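Local coordinates for protein transcription regulator (Lactobacillus plantarum WCFS1, PDB 3CLK) that probably regulates transcription, coupling binding of a small effector in its periplasmic-binding-protein-like domain to recognition of operator DNA, at residues N118-I121 / Q127-I130; G146-L151 / E161-G166; Q175-F180 / T187-A192. One frame throughout, in Å; residues are numbered along the deposited sequence.

Interaction 1: N118-I121 / Q127-I130; sequences NLLI and QIGI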
loop_
_atom_site.group_PDB
_atom_site.type_symbol
_atom_site.label_atom_id
_atom_site.label_comp_id
_atom_site.label_asym_id
_atom_site.label_seq_id
_atom_site.Cartn_x
_atom_site.Cartn_y
_atom_site.Cartn_z
ATOM N N ASN B 118 6.639 -26.522 -2.142
ATOM C CA ASN B 118 5.940 -27.745 -2.527
ATOM C C ASN B 118 4.908 -27.474 -3.611
ATOM O O ASN B 118 4.628 -28.344 -4.437
ATOM C CB ASN B 118 5.265 -28.390 -1.312
ATOM C CG ASN B 118 6.222 -29.258 -0.517
ATOM O OD1 ASN B 118 5.962 -29.599 0.641
ATOM N ND2 ASN B 118 7.332 -29.635 -1.143
ATOM N N LEU B 119 4.340 -26.271 -3.611
ATOM C CA LEU B 119 3.350 -25.914 -4.621
ATOM C C LEU B 119 3.979 -26.081 -6.010
ATOM O O LEU B 119 3.341 -26.602 -6.934
ATOM C CB LEU B 119 2.871 -24.471 -4.408
ATOM C CG LEU B 119 1.636 -23.999 -5.192
ATOM C CD1 LEU B 119 1.076 -22.728 -4.563
ATOM C CD2 LEU B 119 2.002 -23.771 -6.659
ATOM N N LEU B 120 5.230 -25.647 -6.157
ATOM C CA LEU B 120 5.929 -25.774 -7.436
ATOM C C LEU B 120 6.368 -27.226 -7.656
ATOM O O LEU B 120 6.246 -27.758 -8.761
ATOM C CB LEU B 120 7.153 -24.841 -7.480
ATOM C CG LEU B 120 6.856 -23.332 -7.483
ATOM C CD1 LEU B 120 8.149 -22.530 -7.331
ATOM C CD2 LEU B 120 6.162 -22.962 -8.778
ATOM N N ILE B 121 6.870 -27.868 -6.603
ATOM C CA ILE B 121 7.307 -29.256 -6.711
ATOM C C ILE B 121 6.150 -30.139 -7.174
ATOM O O ILE B 121 6.328 -31.008 -8.029
ATOM C CB ILE B 121 7.840 -29.794 -5.361
ATOM C CG1 ILE B 121 9.174 -29.120 -5.018
ATOM C CG2 ILE B 121 8.032 -31.304 -5.445
ATOM C CD1 ILE B 121 9.642 -29.368 -3.578
ATOM N N GLN B 127 13.919 -27.379 -10.333
ATOM C CA GLN B 127 14.935 -26.333 -10.342
ATOM C C GLN B 127 14.195 -25.081 -9.880
ATOM O O GLN B 127 13.769 -24.242 -10.675
ATOM C CB GLN B 127 15.508 -26.169 -11.750
ATOM C CG GLN B 127 16.151 -27.464 -12.255
ATOM C CD GLN B 127 17.031 -27.255 -13.462
ATOM O OE1 GLN B 127 16.545 -27.060 -14.581
ATOM N NE2 GLN B 127 18.341 -27.285 -13.244
ATOM N N ILE B 128 14.052 -24.991 -8.563
ATOM C CA ILE B 128 13.309 -23.929 -7.901
ATOM C C ILE B 128 14.189 -22.948 -7.133
ATOM O O ILE B 128 14.957 -23.351 -6.259
ATOM C CB ILE B 128 12.314 -24.569 -6.915
ATOM C CG1 ILE B 128 11.473 -25.620 -7.647
ATOM C CG2 ILE B 128 11.447 -23.505 -6.261
ATOM C CD1 ILE B 128 10.481 -26.359 -6.750
ATOM N N GLY B 129 14.067 -21.663 -7.455
ATOM C CA GLY B 129 14.845 -20.648 -6.771
ATOM C C GLY B 129 13.979 -19.867 -5.798
ATOM O O GLY B 129 12.752 -19.976 -5.832
ATOM N N ILE B 130 14.617 -19.091 -4.924
ATOM C CA ILE B 130 13.910 -18.272 -3.941
ATOM C C ILE B 130 14.640 -16.938 -3.857
ATOM O O ILE B 130 15.874 -16.893 -3.709
ATOM C CB ILE B 130 13.847 -18.970 -2.561
ATOM C CG1 ILE B 130 12.987 -18.142 -1.608
ATOM C CG2 ILE B 130 15.256 -19.194 -2.003
ATOM C CD1 ILE B 130 12.459 -18.932 -0.436
#

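Interaction 2: G146-L151 / E161-G166; sequences GYKKAL and EWIKPG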
loop_
_atom_site.group_PDB
_atom_site.type_symbol
_atom_site.label_atom_id
_atom_site.label_comp_id
_atom_site.label_asym_id
_atom_site.label_seq_id
_atom_site.Cartn_x
_atom_site.Cartn_y
_atom_site.Cartn_z
ATOM N N GLY B 146 12.220 -23.628 5.526
ATOM C CA GLY B 146 11.071 -24.336 4.984
ATOM C C GLY B 146 11.306 -24.699 3.529
ATOM O O GLY B 146 10.924 -25.781 3.075
ATOM N N TYR B 147 11.944 -23.786 2.802
ATOM C CA TYR B 147 12.279 -23.974 1.390
ATOM C C TYR B 147 13.263 -25.130 1.237
ATOM O O TYR B 147 13.088 -25.998 0.372
ATOM C CB TYR B 147 12.898 -22.682 0.833
ATOM C CG TYR B 147 13.741 -22.822 -0.424
ATOM C CD1 TYR B 147 13.155 -22.912 -1.689
ATOM C CD2 TYR B 147 15.136 -22.810 -0.346
ATOM C CE1 TYR B 147 13.953 -22.977 -2.853
ATOM C CE2 TYR B 147 15.927 -22.877 -1.479
ATOM C CZ TYR B 147 15.338 -22.956 -2.731
ATOM O OH TYR B 147 16.155 -22.991 -3.840
ATOM N N LYS B 148 14.298 -25.138 2.081
ATOM C CA LYS B 148 15.322 -26.186 2.032
ATOM C C LYS B 148 14.779 -27.548 2.457
ATOM O O LYS B 148 15.255 -28.579 1.993
ATOM C CB LYS B 148 16.523 -25.812 2.911
ATOM C CG LYS B 148 17.366 -24.676 2.352
ATOM C CD LYS B 148 18.577 -24.377 3.231
ATOM C CE LYS B 148 19.333 -23.174 2.689
ATOM N NZ LYS B 148 20.558 -22.853 3.476
ATOM N N LYS B 149 13.795 -27.546 3.347
ATOM C CA LYS B 149 13.182 -28.786 3.801
ATOM C C LYS B 149 12.382 -29.386 2.641
ATOM O O LYS B 149 12.490 -30.577 2.354
ATOM C CB LYS B 149 12.251 -28.520 4.988
ATOM C CG LYS B 149 11.527 -29.770 5.495
ATOM C CD LYS B 149 10.844 -29.542 6.837
ATOM C CE LYS B 149 9.723 -28.510 6.760
ATOM N NZ LYS B 149 9.019 -28.349 8.075
ATOM N N ALA B 150 11.590 -28.548 1.976
ATOM C CA ALA B 150 10.779 -28.989 0.845
ATOM C C ALA B 150 11.669 -29.611 -0.215
ATOM O O ALA B 150 11.334 -30.653 -0.784
ATOM C CB ALA B 150 10.004 -27.813 0.257
ATOM N N LEU B 151 12.810 -28.982 -0.467
ATOM C CA LEU B 151 13.752 -29.484 -1.460
ATOM C C LEU B 151 14.338 -30.832 -1.048
ATOM O O LEU B 151 14.437 -31.754 -1.863
ATOM C CB LEU B 151 14.889 -28.480 -1.676
ATOM C CG LEU B 151 14.509 -27.139 -2.316
ATOM C CD1 LEU B 151 15.777 -26.399 -2.729
ATOM C CD2 LEU B 151 13.624 -27.373 -3.532
ATOM N N GLU B 161 23.270 -21.106 -5.344
ATOM C CA GLU B 161 23.114 -20.194 -6.469
ATOM C C GLU B 161 21.646 -19.904 -6.770
ATOM O O GLU B 161 21.329 -18.946 -7.477
ATOM C CB GLU B 161 23.794 -20.767 -7.715
ATOM C CG GLU B 161 25.271 -21.035 -7.514
ATOM C CD GLU B 161 25.946 -19.911 -6.752
ATOM O OE1 GLU B 161 26.007 -18.782 -7.284
ATOM O OE2 GLU B 161 26.400 -20.159 -5.613
ATOM N N TRP B 162 20.758 -20.735 -6.229
ATOM C CA TRP B 162 19.320 -20.581 -6.432
ATOM C C TRP B 162 18.708 -19.681 -5.360
ATOM O O TRP B 162 17.499 -19.410 -5.362
ATOM C CB TRP B 162 18.636 -21.950 -6.391
ATOM C CG TRP B 162 18.988 -22.868 -7.537
ATOM C CD1 TRP B 162 19.760 -22.573 -8.628
ATOM C CD2 TRP B 162 18.532 -24.213 -7.723
ATOM N NE1 TRP B 162 19.807 -23.650 -9.482
ATOM C CE2 TRP B 162 19.061 -24.672 -8.952
ATOM C CE3 TRP B 162 17.725 -25.076 -6.972
ATOM C CZ2 TRP B 162 18.810 -25.954 -9.450
ATOM C CZ3 TRP B 162 17.471 -26.359 -7.468
ATOM C CH2 TRP B 162 18.014 -26.781 -8.696
ATOM N N ILE B 163 19.558 -19.218 -4.450
ATOM C CA ILE B 163 19.131 -18.363 -3.360
ATOM C C ILE B 163 19.716 -16.969 -3.558
ATOM O O ILE B 163 20.942 -16.788 -3.537
ATOM C CB ILE B 163 19.605 -18.948 -2.007
ATOM C CG1 ILE B 163 19.194 -20.423 -1.920
ATOM C CG2 ILE B 163 19.000 -18.175 -0.854
ATOM C CD1 ILE B 163 19.781 -21.169 -0.713
ATOM N N LYS B 164 18.835 -15.996 -3.784
ATOM C CA LYS B 164 19.244 -14.616 -3.991
ATOM C C LYS B 164 18.590 -13.756 -2.927
ATOM O O LYS B 164 17.395 -13.455 -2.999
ATOM C CB LYS B 164 18.826 -14.132 -5.378
ATOM C CG LYS B 164 19.461 -14.910 -6.520
ATOM C CD LYS B 164 20.984 -14.796 -6.506
ATOM C CE LYS B 164 21.595 -15.556 -7.673
ATOM N NZ LYS B 164 23.081 -15.495 -7.671
ATOM N N PRO B 165 19.362 -13.380 -1.897
ATOM C CA PRO B 165 18.873 -12.554 -0.796
ATOM C C PRO B 165 18.442 -11.166 -1.252
ATOM O O PRO B 165 18.841 -10.685 -2.314
ATOM C CB PRO B 165 20.071 -12.500 0.153
ATOM C CG PRO B 165 20.726 -13.820 -0.070
ATOM C CD PRO B 165 20.692 -13.929 -1.579
ATOM N N GLY B 166 17.637 -10.527 -0.421
ATOM C CA GLY B 166 17.152 -9.203 -0.733
ATOM C C GLY B 166 16.504 -8.654 0.510
ATOM O O GLY B 166 16.743 -9.147 1.616
#

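Interaction 3: Q175-F180 / T187-A192; sequences QAMKAF and TGIIAA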
loop_
_atom_site.group_PDB
_atom_site.type_symbol
_atom_site.label_atom_id
_atom_site.label_comp_id
_atom_site.label_asym_id
_atom_site.label_seq_id
_atom_site.Cartn_x
_atom_site.Cartn_y
_atom_site.Cartn_z
ATOM N N GLN B 175 16.515 -7.252 -9.045
ATOM C CA GLN B 175 17.942 -7.547 -8.911
ATOM C C GLN B 175 18.219 -9.038 -8.873
ATOM O O GLN B 175 19.165 -9.517 -9.489
ATOM C CB GLN B 175 18.525 -6.878 -7.651
ATOM C CG GLN B 175 18.491 -5.336 -7.691
ATOM C CD GLN B 175 19.050 -4.783 -8.988
ATOM O OE1 GLN B 175 18.419 -4.891 -10.039
ATOM N NE2 GLN B 175 20.247 -4.196 -8.924
ATOM N N ALA B 176 17.400 -9.770 -8.132
ATOM C CA ALA B 176 17.565 -11.209 -8.046
ATOM C C ALA B 176 17.330 -11.867 -9.413
ATOM O O ALA B 176 18.037 -12.802 -9.776
ATOM C CB ALA B 176 16.601 -11.785 -7.006
HETATM N N MSE B 177 16.350 -11.385 -10.178
HETATM C CA MSE B 177 16.085 -11.997 -11.488
HETATM C C MSE B 177 17.288 -11.756 -12.418
HETATM O O MSE B 177 17.641 -12.617 -13.236
HETATM C CB MSE B 177 14.787 -11.441 -12.093
HETATM C CG MSE B 177 14.353 -12.097 -13.417
HETATM SE SE MSE B 177 13.991 -14.024 -13.291
HETATM C CE MSE B 177 15.439 -14.736 -14.379
ATOM N N LYS B 178 17.927 -10.593 -12.283
ATOM C CA LYS B 178 19.104 -10.276 -13.085
ATOM C C LYS B 178 20.201 -11.259 -12.692
ATOM O O LYS B 178 20.913 -11.786 -13.550
ATOM C CB LYS B 178 19.559 -8.834 -12.832
ATOM C CG LYS B 178 18.583 -7.787 -13.357
ATOM C CD LYS B 178 19.016 -6.383 -12.972
ATOM C CE LYS B 178 17.985 -5.338 -13.400
ATOM N NZ LYS B 178 18.414 -3.990 -12.934
ATOM N N ALA B 179 20.313 -11.520 -11.391
ATOM C CA ALA B 179 21.293 -12.456 -10.874
ATOM C C ALA B 179 21.063 -13.850 -11.477
ATOM O O ALA B 179 21.999 -14.492 -11.957
ATOM C CB ALA B 179 21.201 -12.514 -9.356
ATOM N N PHE B 180 19.821 -14.319 -11.458
ATOM C CA PHE B 180 19.528 -15.632 -12.027
ATOM C C PHE B 180 19.942 -15.645 -13.491
ATOM O O PHE B 180 20.524 -16.617 -13.973
ATOM C CB PHE B 180 18.046 -15.961 -11.902
ATOM C CG PHE B 180 17.591 -16.194 -10.491
ATOM C CD1 PHE B 180 18.321 -17.012 -9.636
ATOM C CD2 PHE B 180 16.401 -15.641 -10.031
ATOM C CE1 PHE B 180 17.865 -17.276 -8.339
ATOM C CE2 PHE B 180 15.943 -15.897 -8.753
ATOM C CZ PHE B 180 16.678 -16.719 -7.903
ATOM N N THR B 187 13.046 -22.974 -13.287
ATOM C CA THR B 187 11.751 -22.987 -13.951
ATOM C C THR B 187 10.701 -22.484 -12.974
ATOM O O THR B 187 9.575 -22.218 -13.352
ATOM C CB THR B 187 11.351 -24.384 -14.402
ATOM O OG1 THR B 187 11.181 -25.220 -13.253
ATOM C CG2 THR B 187 12.409 -24.964 -15.320
ATOM N N GLY B 188 11.093 -22.355 -11.712
ATOM C CA GLY B 188 10.183 -21.863 -10.698
ATOM C C GLY B 188 10.925 -20.973 -9.720
ATOM O O GLY B 188 12.079 -21.245 -9.383
ATOM N N ILE B 189 10.273 -19.907 -9.272
ATOM C CA ILE B 189 10.877 -18.986 -8.309
ATOM C C ILE B 189 9.860 -18.560 -7.257
ATOM O O ILE B 189 8.711 -18.236 -7.575
ATOM C CB ILE B 189 11.421 -17.725 -9.008
ATOM C CG1 ILE B 189 12.558 -18.106 -9.961
ATOM C CG2 ILE B 189 11.921 -16.715 -7.972
ATOM C CD1 ILE B 189 13.042 -16.940 -10.813
ATOM N N ILE B 190 10.292 -18.595 -6.002
ATOM C CA ILE B 190 9.464 -18.197 -4.879
ATOM C C ILE B 190 9.891 -16.782 -4.519
ATOM O O ILE B 190 11.081 -16.509 -4.322
ATOM C CB ILE B 190 9.693 -19.123 -3.671
ATOM C CG1 ILE B 190 9.323 -20.563 -4.057
ATOM C CG2 ILE B 190 8.870 -18.648 -2.478
ATOM C CD1 ILE B 190 9.473 -21.546 -2.947
ATOM N N ALA B 191 8.925 -15.875 -4.456
ATOM C CA ALA B 191 9.227 -14.486 -4.130
ATOM C C ALA B 191 8.993 -14.230 -2.652
ATOM O O ALA B 191 8.007 -14.694 -2.083
ATOM C CB ALA B 191 8.372 -13.544 -4.978
ATOM N N ALA B 192 9.909 -13.482 -2.046
ATOM C CA ALA B 192 9.839 -13.157 -0.625
ATOM C C ALA B 192 8.606 -12.350 -0.250
ATOM O O ALA B 192 8.195 -12.352 0.904
ATOM C CB ALA B 192 11.111 -12.387 -0.205
#

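Interaction 1: N118-I121 / Q127-I130
Leu120 and Ile121, at the C-terminal end of helix 109-121, close over Ile128, the first residue of strand 128-131, in an alpha/beta lobe of the periplasmic-binding-protein type. The chain leaves the helix, makes a short loop and enters the sheet, so the contact packs the last helical turn against the strand that follows it. The backbones come nearest at Leu120 and Ile128, whose CA atoms lie 7.6 Å apart, a spacing that is filled by aliphatic side chains; no hydrogen bond crosses between the two segments.

The bond from CA to CB of Leu120 points toward the strand. Its CG stands beside the backbone N and anti to the carbonyl carbon (chi1 -67°), and this carries the branched end along the strand side of the helix until CD1 meets Ile128 CG2 at 3.6 Å. The two side chains are inclined to each other at an intermediate angle. Beyond its touch on Ile128, Leu120 also reaches Ile190 and Val218 on two other strands, so it spreads across the sheet rather than serving one partner.

Ile121 adds a smaller share, coming in at about a right angle to Ile128 and touching through its CG1 methylene. Of the roughly 136 Å² buried between the segments, Ile128 alone supplies 75 Å². Its chain is extended at chi2 (178°), which drives the terminal methyl away from the strand and between the two helical residues: Ile128 CD1 rests 3.5 Å from Ile121 CG1 and 3.7 Å from Leu120 CB.

Interaction 2: G146-L151 / E161-G166
Tyr147 reaches from helix 138-153 to Trp162 and Ile163, where the chain passes from a short 3-10 segment into strand 163-164. Its CG is anti to the backbone N (chi1 159°), which sends the phenol away from the helix and toward the sheet. The hydroxyl end arrives at the edge of the indole: Tyr147 OH lies 3.7 Å from Trp162 CB and 4.1 Å from Trp162 CE3. With OH near the indole plane, this is an edge contact; the two side chains also cross at about a right angle. Trp162 presents that edge because chi2 is near zero (-5°), which holds CD1 over CA and turns the six-membered ring to the other side.

The next residue, Ile163, at the start of the strand, meets the same phenol through Tyr147 CE2, 4.1 Å from Ile163 CG1, at an oblique approach. The first bond of the Lys148 side chain is not aimed at the strand, but its fully extended chain brings CE to 4.0 Å from Ile163 CD1; here the lysine acts through a methylene. One turn on, Leu151 CG sits 4.2 Å above one face of the Tyr147 ring, toward its rim, which probably restricts tilting of the phenol toward that side.

The polar end of Tyr147 is satisfied by a hydrogen bond with Ile128 O. Strand 128-131, helix 138-153 and strand 163-164 form a beta-alpha-beta crossover, and this contact seats its helix on the second strand. Tyr147 and Ile163 both touch Ile130 of the adjoining parallel strand, while Tyr147, Ala150 and Leu151 rest on Thr117 of helix 109-121.

Interaction 3: Q175-F180 / T187-A192
Ile189 of strand 188-191 is gripped by Phe180 and selenomethionine 177 (Met177) from the last turn of helix 170-180. The close part gathers round a single methyl: Ile189 CD1 is 3.7 Å from both Phe180 CD2 and Phe180 CE2, so it lies against that bond of the ring, approaching obliquely. The phenyl and the isoleucine run past one another in opposite directions, and Ile189 CG2 adds a longer touch on Phe180 CE2 at 4.2 Å. Met177 comes in at about a right angle; its chain bends at chi2 (61°), bringing SE to 3.9 Å from Ile189 CD1.

The other side of the helix is exposed. There Lys178 and Gln175 make their own polar link, with Lys178 NZ donating to Gln175 OE1 at 3.0 Å, in the carbonyl plane on a lone pair (C=O...N angle 142°). Both residues also touch crystal neighbours, so their conformation may partly reflect the lattice.

The helix is thus amphipathic, seating one flank on the sheet of the alpha/beta lobe. With only 108 Å² buried and no hydrogen bond between the segments, the join relies on dispersion and burial of apolar groups, carried mainly by Ile189 CD1, with little directional constraint.

The three contacts serve one sheet, in which strand 128-131 lies between parallel neighbours 163-164 and 188-191. Centres of interactions 1 and 2 are about 9 Å apart; interaction 3 is about 11 Å from each. Ile130 N lies 2.9 Å from Trp162 O, and Gly129 N 2.8 Å from Gly188 O, both probable hydrogen bonds that tie interaction 1 to the others. Ile121 CD1 also packs 3.5 Å from Ala150 O. Interactions 2 and 3 meet through Lys164, whose CG is 3.4 Å from Phe180 CE1. Along strand 188-191, Ile189 faces helix 170-180 and Ile190 helix 109-121, so helix 170-180 packs against the sheet face opposite helices 109-121 and 138-153.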